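PDB 3FEF: alpha-galacturonidase from Bacillus subtilis, which hydrolyses alpha-1,4-linked galacturonate oligomers such as di-galacturonate, releasing alpha-D-galacturonate, as a family 4 glycosidase that uses NAD(+) and manganese. Local coordinates for residues 48-51 / 52-56; 229-233 / 234-238; 325-328 / 329-332; 428-431 / 432-436. One frame throughout, in Å; residues are numbered along the deposited sequence.

Contact 1: 48-51 / 52-56; sequences KNEV and IGNHS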
loop_
_atom_site.group_PDB
_atom_site.type_symbol
_atom_site.label_atom_id
_atom_site.label_comp_id
_atom_site.label_asym_id
_atom_site.label_seq_id
_atom_site.Cartn_x
_atom_site.Cartn_y
_atom_site.Cartn_z
ATOM N N LYS A 48 14.360 -43.735 20.294
ATOM C CA LYS A 48 15.615 -44.100 19.657
ATOM C C LYS A 48 16.537 -42.902 19.376
ATOM O O LYS A 48 17.751 -42.990 19.559
ATOM C CB LYS A 48 15.335 -44.882 18.379
ATOM C CG LYS A 48 14.796 -46.278 18.658
ATOM C CD LYS A 48 14.388 -46.963 17.378
ATOM C CE LYS A 48 13.712 -48.291 17.677
ATOM N NZ LYS A 48 13.392 -49.009 16.421
ATOM N N ASN A 49 15.970 -41.794 18.920
ATOM C CA ASN A 49 16.746 -40.568 18.800
ATOM C C ASN A 49 17.222 -40.073 20.156
ATOM O O ASN A 49 18.257 -39.413 20.268
ATOM C CB ASN A 49 15.930 -39.480 18.107
ATOM C CG ASN A 49 16.071 -39.528 16.609
ATOM O OD1 ASN A 49 17.046 -40.067 16.099
ATOM N ND2 ASN A 49 15.097 -38.969 15.890
ATOM N N GLU A 50 16.459 -40.375 21.194
ATOM C CA GLU A 50 16.865 -39.955 22.523
ATOM C C GLU A 50 18.124 -40.706 22.948
ATOM O O GLU A 50 19.028 -40.127 23.542
ATOM C CB GLU A 50 15.744 -40.175 23.528
ATOM C CG GLU A 50 16.179 -39.990 24.946
ATOM C CD GLU A 50 15.368 -40.836 25.899
ATOM O OE1 GLU A 50 14.216 -40.454 26.222
ATOM O OE2 GLU A 50 15.891 -41.891 26.323
ATOM N N VAL A 51 18.185 -41.996 22.632
ATOM C CA VAL A 51 19.325 -42.823 23.030
ATOM C C VAL A 51 20.560 -42.486 22.190
ATOM O O VAL A 51 21.655 -42.333 22.711
ATOM C CB VAL A 51 18.999 -44.343 22.913
ATOM C CG1 VAL A 51 20.240 -45.191 23.166
ATOM C CG2 VAL A 51 17.880 -44.727 23.872
ATOM N N ILE A 52 20.382 -42.374 20.879
ATOM C CA ILE A 52 21.469 -41.911 20.026
ATOM C C ILE A 52 21.921 -40.498 20.426
ATOM O O ILE A 52 23.109 -40.200 20.478
ATOM C CB ILE A 52 21.032 -41.917 18.568
ATOM C CG1 ILE A 52 20.774 -43.360 18.105
ATOM C CG2 ILE A 52 22.051 -41.206 17.699
ATOM C CD1 ILE A 52 19.940 -43.452 16.828
ATOM N N GLY A 53 20.972 -39.632 20.744
ATOM C CA GLY A 53 21.327 -38.267 21.117
ATOM C C GLY A 53 22.201 -38.186 22.359
ATOM O O GLY A 53 23.190 -37.429 22.402
ATOM N N ASN A 54 21.825 -38.960 23.371
ATOM C CA ASN A 54 22.551 -38.993 24.636
ATOM C C ASN A 54 23.880 -39.752 24.546
ATOM O O ASN A 54 24.616 -39.834 25.518
ATOM C CB ASN A 54 21.661 -39.548 25.756
ATOM C CG ASN A 54 20.609 -38.558 26.190
ATOM O OD1 ASN A 54 20.834 -37.349 26.146
ATOM N ND2 ASN A 54 19.450 -39.055 26.609
ATOM N N HIS A 55 24.177 -40.304 23.379
ATOM C CA HIS A 55 25.491 -40.885 23.114
ATOM C C HIS A 55 26.316 -39.950 22.241
ATOM O O HIS A 55 27.394 -40.318 21.795
ATOM C CB HIS A 55 25.372 -42.216 22.360
ATOM C CG HIS A 55 24.920 -43.370 23.199
ATOM N ND1 HIS A 55 25.284 -43.524 24.520
ATOM C CD2 HIS A 55 24.168 -44.450 22.888
ATOM C CE1 HIS A 55 24.758 -44.638 24.992
ATOM N NE2 HIS A 55 24.077 -45.220 24.021
ATOM N N SER A 56 25.802 -38.754 21.966
ATOM C CA SER A 56 26.481 -37.841 21.045
ATOM C C SER A 56 27.140 -36.655 21.765
ATOM O O SER A 56 26.539 -36.028 22.636
ATOM C CB SER A 56 25.504 -37.325 19.962
ATOM O OG SER A 56 24.811 -38.381 19.303
HETATM O O HOH W 1 19.045 -41.943 26.983
#
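At the C-terminal end of helix 43-53, which links strands 34-39 and 61-66 in the Rossmann-type half of the enzyme, the carbonyls of Lys48, Asn49 and Glu50 receive the N-H groups of Ile52, Gly53 and Asn54. Ile52 N lies 3.0 Å from Lys48 O in an almost straight bond, 176° at the hydrogen. Gly53 N meets Asn49 O at 2.8 Å, and Asn54 N meets Glu50 O at 3.0 Å. Ile52 O then takes two donors from opposite faces of its plane, His55 N and Ser56 OG, the latter at 2.8 Å. With Ser56 N bonded to Gly53 O, the chain leaves the helix through a type I turn, Gly53 to Ser56.

Asn54 CG sits beside its own backbone N (chi1 -74°), which brings the amide back towards Glu50, with the two planar groups 33° apart. The link between these side chains is indirect: a water accepts from Asn54 ND2 at 2.9 Å and donates to Glu50 OE2 at 3.2 Å. The other oxygens, Glu50 OE1 and Asn54 OD1, accept from the backbone of Ala65 and Tyr63, so both residues tie the helix end to strand 61-66. Val51 and His55 run side by side in the same direction, Val51 CG1 3.9 Å from His55 NE2. On another flank Asn49 bonds Arg20, Gly13 O and Ser15 O, while Lys48 pairs with Glu310. The contact is thus the C-terminal end of a helix running into a type I beta turn, within the beta-alpha-beta unit of a Rossmann fold.

Contact 2: 229-233 / 234-238; sequences AHYGE and SGYEL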
loop_
_atom_site.group_PDB
_atom_site.type_symbol
_atom_site.label_atom_id
_atom_site.label_comp_id
_atom_site.label_asym_id
_atom_site.label_seq_id
_atom_site.Cartn_x
_atom_site.Cartn_y
_atom_site.Cartn_z
ATOM N N ALA A 229 26.265 -20.700 -21.236
ATOM C CA ALA A 229 26.366 -20.852 -22.681
ATOM C C ALA A 229 27.239 -22.049 -22.994
ATOM O O ALA A 229 26.992 -22.777 -23.944
ATOM C CB ALA A 229 26.934 -19.610 -23.326
ATOM N N HIS A 230 28.258 -22.268 -22.178
ATOM C CA HIS A 230 29.152 -23.363 -22.440
ATOM C C HIS A 230 28.594 -24.742 -22.080
ATOM O O HIS A 230 28.844 -25.709 -22.791
ATOM C CB HIS A 230 30.508 -23.137 -21.770
ATOM C CG HIS A 230 31.614 -23.897 -22.421
ATOM N ND1 HIS A 230 32.232 -24.976 -21.822
ATOM C CD2 HIS A 230 32.184 -23.766 -23.644
ATOM C CE1 HIS A 230 33.149 -25.466 -22.641
ATOM N NE2 HIS A 230 33.138 -24.750 -23.753
ATOM N N TYR A 231 27.839 -24.848 -20.993
ATOM C CA TYR A 231 27.364 -26.160 -20.537
ATOM C C TYR A 231 25.863 -26.350 -20.632
ATOM O O TYR A 231 25.319 -27.315 -20.096
ATOM C CB TYR A 231 27.805 -26.409 -19.095
ATOM C CG TYR A 231 29.299 -26.452 -18.916
ATOM C CD1 TYR A 231 30.030 -27.564 -19.323
ATOM C CD2 TYR A 231 29.982 -25.388 -18.338
ATOM C CE1 TYR A 231 31.405 -27.620 -19.158
ATOM C CE2 TYR A 231 31.354 -25.427 -18.175
ATOM C CZ TYR A 231 32.060 -26.550 -18.590
ATOM O OH TYR A 231 33.423 -26.613 -18.426
ATOM N N GLY A 232 25.197 -25.419 -21.293
ATOM C CA GLY A 232 23.749 -25.466 -21.468
ATOM C C GLY A 232 23.247 -26.761 -22.073
ATOM O O GLY A 232 22.255 -27.328 -21.603
ATOM N N GLU A 233 23.929 -27.233 -23.116
ATOM C CA GLU A 233 23.554 -28.472 -23.798
ATOM C C GLU A 233 23.994 -29.689 -23.003
ATOM O O GLU A 233 23.191 -30.560 -22.685
ATOM C CB GLU A 233 24.180 -28.526 -25.194
ATOM C CG GLU A 233 23.896 -27.288 -26.023
ATOM C CD GLU A 233 22.444 -27.205 -26.449
ATOM O OE1 GLU A 233 21.894 -28.243 -26.885
ATOM O OE2 GLU A 233 21.852 -26.107 -26.347
ATOM N N SER A 234 25.276 -29.740 -22.660
ATOM C CA SER A 234 25.822 -30.941 -22.027
ATOM C C SER A 234 25.478 -31.032 -20.545
ATOM O O SER A 234 25.523 -32.110 -19.964
ATOM C CB SER A 234 27.338 -30.963 -22.179
ATOM O OG SER A 234 27.901 -29.851 -21.503
ATOM N N GLY A 235 25.144 -29.900 -19.933
ATOM C CA GLY A 235 24.951 -29.867 -18.500
ATOM C C GLY A 235 26.289 -29.645 -17.833
ATOM O O GLY A 235 27.330 -29.644 -18.501
ATOM N N TYR A 236 26.270 -29.440 -16.521
ATOM C CA TYR A 236 27.500 -29.324 -15.779
ATOM C C TYR A 236 27.377 -30.059 -14.459
ATOM O O TYR A 236 26.400 -29.876 -13.723
ATOM C CB TYR A 236 27.854 -27.859 -15.531
ATOM C CG TYR A 236 29.124 -27.725 -14.732
ATOM C CD1 TYR A 236 30.338 -27.505 -15.362
ATOM C CD2 TYR A 236 29.113 -27.865 -13.349
ATOM C CE1 TYR A 236 31.505 -27.406 -14.637
ATOM C CE2 TYR A 236 30.272 -27.770 -12.616
ATOM C CZ TYR A 236 31.464 -27.540 -13.268
ATOM O OH TYR A 236 32.626 -27.445 -12.544
ATOM N N GLU A 237 28.367 -30.886 -14.155
ATOM C CA GLU A 237 28.310 -31.725 -12.968
ATOM C C GLU A 237 29.345 -31.313 -11.915
ATOM O O GLU A 237 30.502 -31.034 -12.231
ATOM C CB GLU A 237 28.504 -33.195 -13.356
ATOM C CG GLU A 237 27.295 -33.820 -14.042
ATOM C CD GLU A 237 27.628 -35.106 -14.784
ATOM O OE1 GLU A 237 28.574 -35.102 -15.604
ATOM O OE2 GLU A 237 26.935 -36.120 -14.559
ATOM N N LEU A 238 28.922 -31.285 -10.660
ATOM C CA LEU A 238 29.814 -30.913 -9.573
ATOM C C LEU A 238 31.018 -31.860 -9.519
ATOM O O LEU A 238 30.914 -33.037 -9.879
ATOM C CB LEU A 238 29.059 -30.904 -8.235
ATOM C CG LEU A 238 27.848 -29.964 -8.159
ATOM C CD1 LEU A 238 27.062 -30.139 -6.847
ATOM C CD2 LEU A 238 28.291 -28.531 -8.343
HETATM O O HOH W 2 26.848 -27.437 -23.628
#
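Tyr236 presents its ring edge to the face of Tyr231 in a T-shaped stack, with centroids 4.9 Å apart and planes at 72°. CD1 of Tyr236 does the touching: it stands over the centre of the Tyr231 ring and comes within 3.6 Å of Tyr231 CE2. His230 ND1 lies over the opposite face, offset toward the rim. Tyr236 reaches this position with CG anti to its backbone N (chi1 179°). At the near end of the Tyr231 side chain, Gly235 O is 3.3 Å from Tyr231 CB, while Ser234 OG approaches the ring edge near its plane.

Backbone and hydroxyl bonds hold these groups in place. Gly235 N bonds Tyr231 O at 2.6 Å, short but bent to 132° at the hydrogen. Ser234 OG donates to Gly235 O at 3.1 Å, in the carbonyl plane and on a lone pair. A water links the two segments, donating to His230 O at 2.8 Å and accepting from Ser234 N at 3.0 Å. Gly235 has a positive phi at which a beta carbon would press on the carbonyl O of Ser234.

Farther out, Phe227 meets both tyrosine rings and Phe256 touches both. Glu185 of helix 171-187 meets the two hydroxyls, with a hydrogen bond between OE2 and Tyr231 OH and a weak one between OE1 and Tyr236 OH. Putting a leucine in place of Tyr231 would probably deprive Glu185 OE2 of this hydroxyl partner and leave the Tyr236 edge without an aromatic face here. The whole is a T-shaped tyrosine pair where helix 220-231 gives way to a loop of the family 4 C-terminal domain, with positive-phi Gly235 in the connection.

Contact 3: 325-328 / 329-332; sequences GEEG and VNII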
loop_
_atom_site.group_PDB
_atom_site.type_symbol
_atom_site.label_atom_id
_atom_site.label_comp_id
_atom_site.label_asym_id
_atom_site.label_seq_id
_atom_site.Cartn_x
_atom_site.Cartn_y
_atom_site.Cartn_z
ATOM N N GLY A 325 26.241 -28.960 7.338
ATOM C CA GLY A 325 26.032 -28.060 6.212
ATOM C C GLY A 325 24.767 -27.232 6.384
ATOM O O GLY A 325 24.516 -26.314 5.614
ATOM N N GLU A 326 23.970 -27.545 7.402
ATOM C CA GLU A 326 22.731 -26.789 7.667
ATOM C C GLU A 326 23.029 -25.557 8.514
ATOM O O GLU A 326 24.079 -25.486 9.123
ATOM C CB GLU A 326 21.698 -27.677 8.364
ATOM C CG GLU A 326 21.293 -28.893 7.539
ATOM C CD GLU A 326 20.784 -28.524 6.141
ATOM O OE1 GLU A 326 20.463 -27.338 5.902
ATOM O OE2 GLU A 326 20.706 -29.430 5.277
ATOM N N GLU A 327 22.108 -24.600 8.561
ATOM C CA GLU A 327 22.295 -23.384 9.373
ATOM C C GLU A 327 21.429 -23.355 10.646
ATOM O O GLU A 327 21.515 -22.419 11.457
ATOM C CB GLU A 327 22.053 -22.120 8.535
ATOM C CG GLU A 327 22.999 -21.951 7.343
ATOM C CD GLU A 327 24.344 -21.298 7.702
ATOM O OE1 GLU A 327 24.693 -21.214 8.898
ATOM O OE2 GLU A 327 25.060 -20.862 6.771
ATOM N N GLY A 328 20.609 -24.381 10.829
ATOM C CA GLY A 328 19.723 -24.440 11.989
ATOM C C GLY A 328 20.375 -23.989 13.280
ATOM O O GLY A 328 19.929 -23.029 13.931
ATOM N N VAL A 329 21.441 -24.680 13.657
ATOM C CA VAL A 329 22.142 -24.385 14.904
ATOM C C VAL A 329 22.840 -23.023 14.932
ATOM O O VAL A 329 22.882 -22.357 15.971
ATOM C CB VAL A 329 23.127 -25.494 15.214
ATOM C CG1 VAL A 329 24.022 -25.107 16.397
ATOM C CG2 VAL A 329 22.349 -26.784 15.491
ATOM N N ASN A 330 23.417 -22.627 13.802
ATOM C CA ASN A 330 23.955 -21.291 13.657
ATOM C C ASN A 330 22.860 -20.246 13.877
ATOM O O ASN A 330 23.087 -19.218 14.513
ATOM C CB ASN A 330 24.557 -21.108 12.266
ATOM C CG ASN A 330 25.877 -21.849 12.100
ATOM O OD1 ASN A 330 26.510 -22.241 13.082
ATOM N ND2 ASN A 330 26.304 -22.036 10.853
ATOM N N ILE A 331 21.668 -20.529 13.358
ATOM C CA ILE A 331 20.555 -19.617 13.462
ATOM C C ILE A 331 20.093 -19.554 14.901
ATOM O O ILE A 331 19.783 -18.479 15.412
ATOM C CB ILE A 331 19.368 -20.032 12.558
ATOM C CG1 ILE A 331 19.719 -19.845 11.075
ATOM C CG2 ILE A 331 18.126 -19.207 12.896
ATOM C CD1 ILE A 331 18.575 -20.250 10.140
ATOM N N ILE A 332 20.060 -20.700 15.567
ATOM C CA ILE A 332 19.681 -20.714 16.978
ATOM C C ILE A 332 20.693 -19.899 17.802
ATOM O O ILE A 332 20.319 -19.055 18.626
ATOM C CB ILE A 332 19.602 -22.156 17.515
ATOM C CG1 ILE A 332 18.439 -22.897 16.859
ATOM C CG2 ILE A 332 19.498 -22.167 19.047
ATOM C CD1 ILE A 332 18.472 -24.439 17.072
HETATM O O HOH W 3 24.026 -24.697 11.855
#
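Glu327 OE1 accepts from Asn330 ND2 at 2.7 Å, nearly straight at 173°. The donor meets the syn side of the carboxylate but stands 30° out of its plane, whereas OE1 lies in the amide plane of Asn330. Glu327 is bent at chi2 (-84°), which folds OE1 back over the first helical turn; its other oxygen, OE2, forms a salt bridge with Arg194.

The backbone carbonyl of the same residue is used as well: Ile331 N meets Glu327 O at 2.7 Å, and Ile331 CG1 packs 3.2 Å from that oxygen. Ile332 N makes the next i to i+4 bond, to Gly328 O at 2.8 Å. This is the N-terminal end of helix 328-335, where a water takes the place of a direct i to i+4 bond, donating to Glu326 O at 2.8 Å and accepting from Asn330 N at 2.9 Å. With an alanine at Glu327, Arg194 would probably lose this carboxylate, and the Asn330 amide would be likely to turn more freely. Just before the helix, Glu326 OE2 makes a weak hydrogen bond to ND1 of His170, the probable proton donor, and the Glu326 side chain also touches Trp18.

Contact 4: 428-431 / 432-436; sequences AEQL and FNDML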
loop_
_atom_site.group_PDB
_atom_site.type_symbol
_atom_site.label_atom_id
_atom_site.label_comp_id
_atom_site.label_asym_id
_atom_site.label_seq_id
_atom_site.Cartn_x
_atom_site.Cartn_y
_atom_site.Cartn_z
ATOM N N ALA A 428 -10.023 -33.217 -13.908
ATOM C CA ALA A 428 -9.358 -32.661 -12.730
ATOM C C ALA A 428 -10.209 -32.810 -11.461
ATOM O O ALA A 428 -9.691 -33.096 -10.366
ATOM C CB ALA A 428 -8.977 -31.224 -12.963
ATOM N N GLU A 429 -11.518 -32.634 -11.604
ATOM C CA GLU A 429 -12.402 -32.736 -10.446
ATOM C C GLU A 429 -12.394 -34.157 -9.933
ATOM O O GLU A 429 -12.400 -34.402 -8.739
ATOM C CB GLU A 429 -13.826 -32.315 -10.808
ATOM C CG GLU A 429 -14.744 -32.144 -9.618
ATOM C CD GLU A 429 -15.976 -31.298 -9.955
ATOM O OE1 GLU A 429 -16.397 -31.280 -11.145
ATOM O OE2 GLU A 429 -16.515 -30.644 -9.032
ATOM N N GLN A 430 -12.385 -35.102 -10.856
ATOM C CA GLN A 430 -12.368 -36.502 -10.477
ATOM C C GLN A 430 -11.021 -36.861 -9.829
ATOM O O GLN A 430 -10.972 -37.450 -8.740
ATOM C CB GLN A 430 -12.666 -37.383 -11.689
ATOM C CG GLN A 430 -12.794 -38.859 -11.342
ATOM C CD GLN A 430 -14.039 -39.143 -10.524
ATOM O OE1 GLN A 430 -15.151 -38.924 -10.989
ATOM N NE2 GLN A 430 -13.855 -39.628 -9.294
ATOM N N LEU A 431 -9.928 -36.490 -10.483
ATOM C CA LEU A 431 -8.602 -36.639 -9.870
ATOM C C LEU A 431 -8.562 -36.015 -8.467
ATOM O O LEU A 431 -8.168 -36.663 -7.508
ATOM C CB LEU A 431 -7.513 -36.023 -10.769
ATOM C CG LEU A 431 -6.084 -36.028 -10.200
ATOM C CD1 LEU A 431 -5.650 -37.438 -9.906
ATOM C CD2 LEU A 431 -5.124 -35.375 -11.168
ATOM N N PHE A 432 -8.986 -34.760 -8.351
ATOM C CA PHE A 432 -8.929 -34.051 -7.073
ATOM C C PHE A 432 -9.691 -34.797 -5.971
ATOM O O PHE A 432 -9.162 -35.022 -4.892
ATOM C CB PHE A 432 -9.463 -32.622 -7.250
ATOM C CG PHE A 432 -9.562 -31.809 -5.962
ATOM C CD1 PHE A 432 -8.454 -31.175 -5.432
ATOM C CD2 PHE A 432 -10.791 -31.618 -5.338
ATOM C CE1 PHE A 432 -8.557 -30.398 -4.272
ATOM C CE2 PHE A 432 -10.903 -30.853 -4.170
ATOM C CZ PHE A 432 -9.793 -30.242 -3.641
ATOM N N ASN A 433 -10.934 -35.170 -6.240
ATOM C CA ASN A 433 -11.728 -35.930 -5.264
ATOM C C ASN A 433 -11.101 -37.274 -4.877
ATOM O O ASN A 433 -11.141 -37.670 -3.717
ATOM C CB ASN A 433 -13.152 -36.142 -5.780
ATOM C CG ASN A 433 -13.939 -34.841 -5.861
ATOM O OD1 ASN A 433 -13.670 -33.891 -5.122
ATOM N ND2 ASN A 433 -14.919 -34.796 -6.759
ATOM N N ASP A 434 -10.514 -37.967 -5.848
ATOM C CA ASP A 434 -9.838 -39.233 -5.566
ATOM C C ASP A 434 -8.660 -39.028 -4.616
ATOM O O ASP A 434 -8.410 -39.853 -3.731
ATOM C CB ASP A 434 -9.368 -39.899 -6.857
ATOM C CG ASP A 434 -10.514 -40.495 -7.658
ATOM O OD1 ASP A 434 -11.591 -40.689 -7.068
ATOM O OD2 ASP A 434 -10.360 -40.760 -8.875
HETATM N N MSE A 435 -7.946 -37.919 -4.798
HETATM C CA MSE A 435 -6.764 -37.625 -3.997
HETATM C C MSE A 435 -7.138 -37.192 -2.586
HETATM O O MSE A 435 -6.391 -37.425 -1.640
HETATM C CB MSE A 435 -5.896 -36.547 -4.675
HETATM C CG MSE A 435 -5.245 -37.019 -5.951
HETATM SE SE MSE A 435 -4.219 -35.629 -6.825
HETATM C CE MSE A 435 -2.601 -35.674 -5.713
ATOM N N LEU A 436 -8.281 -36.539 -2.442
ATOM C CA LEU A 436 -8.724 -36.115 -1.119
ATOM C C LEU A 436 -8.837 -37.285 -0.145
ATOM O O LEU A 436 -8.652 -37.110 1.071
ATOM C CB LEU A 436 -10.070 -35.410 -1.206
ATOM C CG LEU A 436 -10.034 -33.909 -1.496
ATOM C CD1 LEU A 436 -11.414 -33.323 -1.226
ATOM C CD2 LEU A 436 -8.981 -33.195 -0.649
#
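Leu431 and selenomethionine Met435 form the close-packed side, one helical turn apart: their side chains pass at an angle, with Leu431 CD1 3.8 Å from Met435 SE and 4.0 Å from Met435 CG. Leu431 CG is anti to its backbone N (chi1 176°), which carries the branched end along the helix to the selenium. The backbone bonds are i to i+4 here: Phe432 N binds Ala428 O at 2.7 Å and Met435 N binds Leu431 O at 3.0 Å, while Phe432 CB also comes to 3.2 Å from Ala428 O. Leu436 CG lies over one face of the Phe432 ring, toward its rim.

Ala428, Leu431, Phe432 and Met435 form the buried stripe of an amphipathic helix, 425-435, close to the modelled C-terminus. Phe432 makes an edge-to-face pair with Phe415 and meets the ring of Phe412, both on helix 408-417. Met435 touches Pro113 and Ile117 of helix 112-136, so the stripe joins two neighbouring helices.

The solvent side has looser contacts between its own side chains. Gln430, bent at chi2 (69°), brings NE2 to Asp434 OD1 in a weak bond of 3.3 Å, with the amide and carboxylate planes 41° apart. The firmer partner of Asp434 lies outside the helix: Arg100 forms a salt bridge with OD2. Glu429 and Asn433 lie alongside each other pointing the same way, but their nearest side-chain approach, Glu429 CG to Asn433 ND2, is 3.9 Å. Asn433 ND2 is also 3.2 Å from Glu429 O, where the angle is too poor for a hydrogen bond; Glu429 O is instead bonded by the backbone N of Asn433.

Contact 3 is the buried one, its centre about 14 Å from the centre of the chain and beside the probable catalytic histidine; contact 2 is a surface contact, and contacts 1 and 4 are partly buried. Contact 3 lies at a helix start; contacts 1, 2 and 4 lie toward helix C-termini. Contacts 1 and 3 both pack on helix 18-28, and contacts 2 and 3 both meet helix 171-187; contact 4 instead packs on helices 408-417 and 112-136. Their chemistry differs: a straight carboxylate-amide bond in contact 3, a water bridge and strand backbone partners in contact 1, aromatic edge-to-face packing in contact 2, and in contact 4 an apolar stripe on one flank and a weak amide-carboxylate bond on the other.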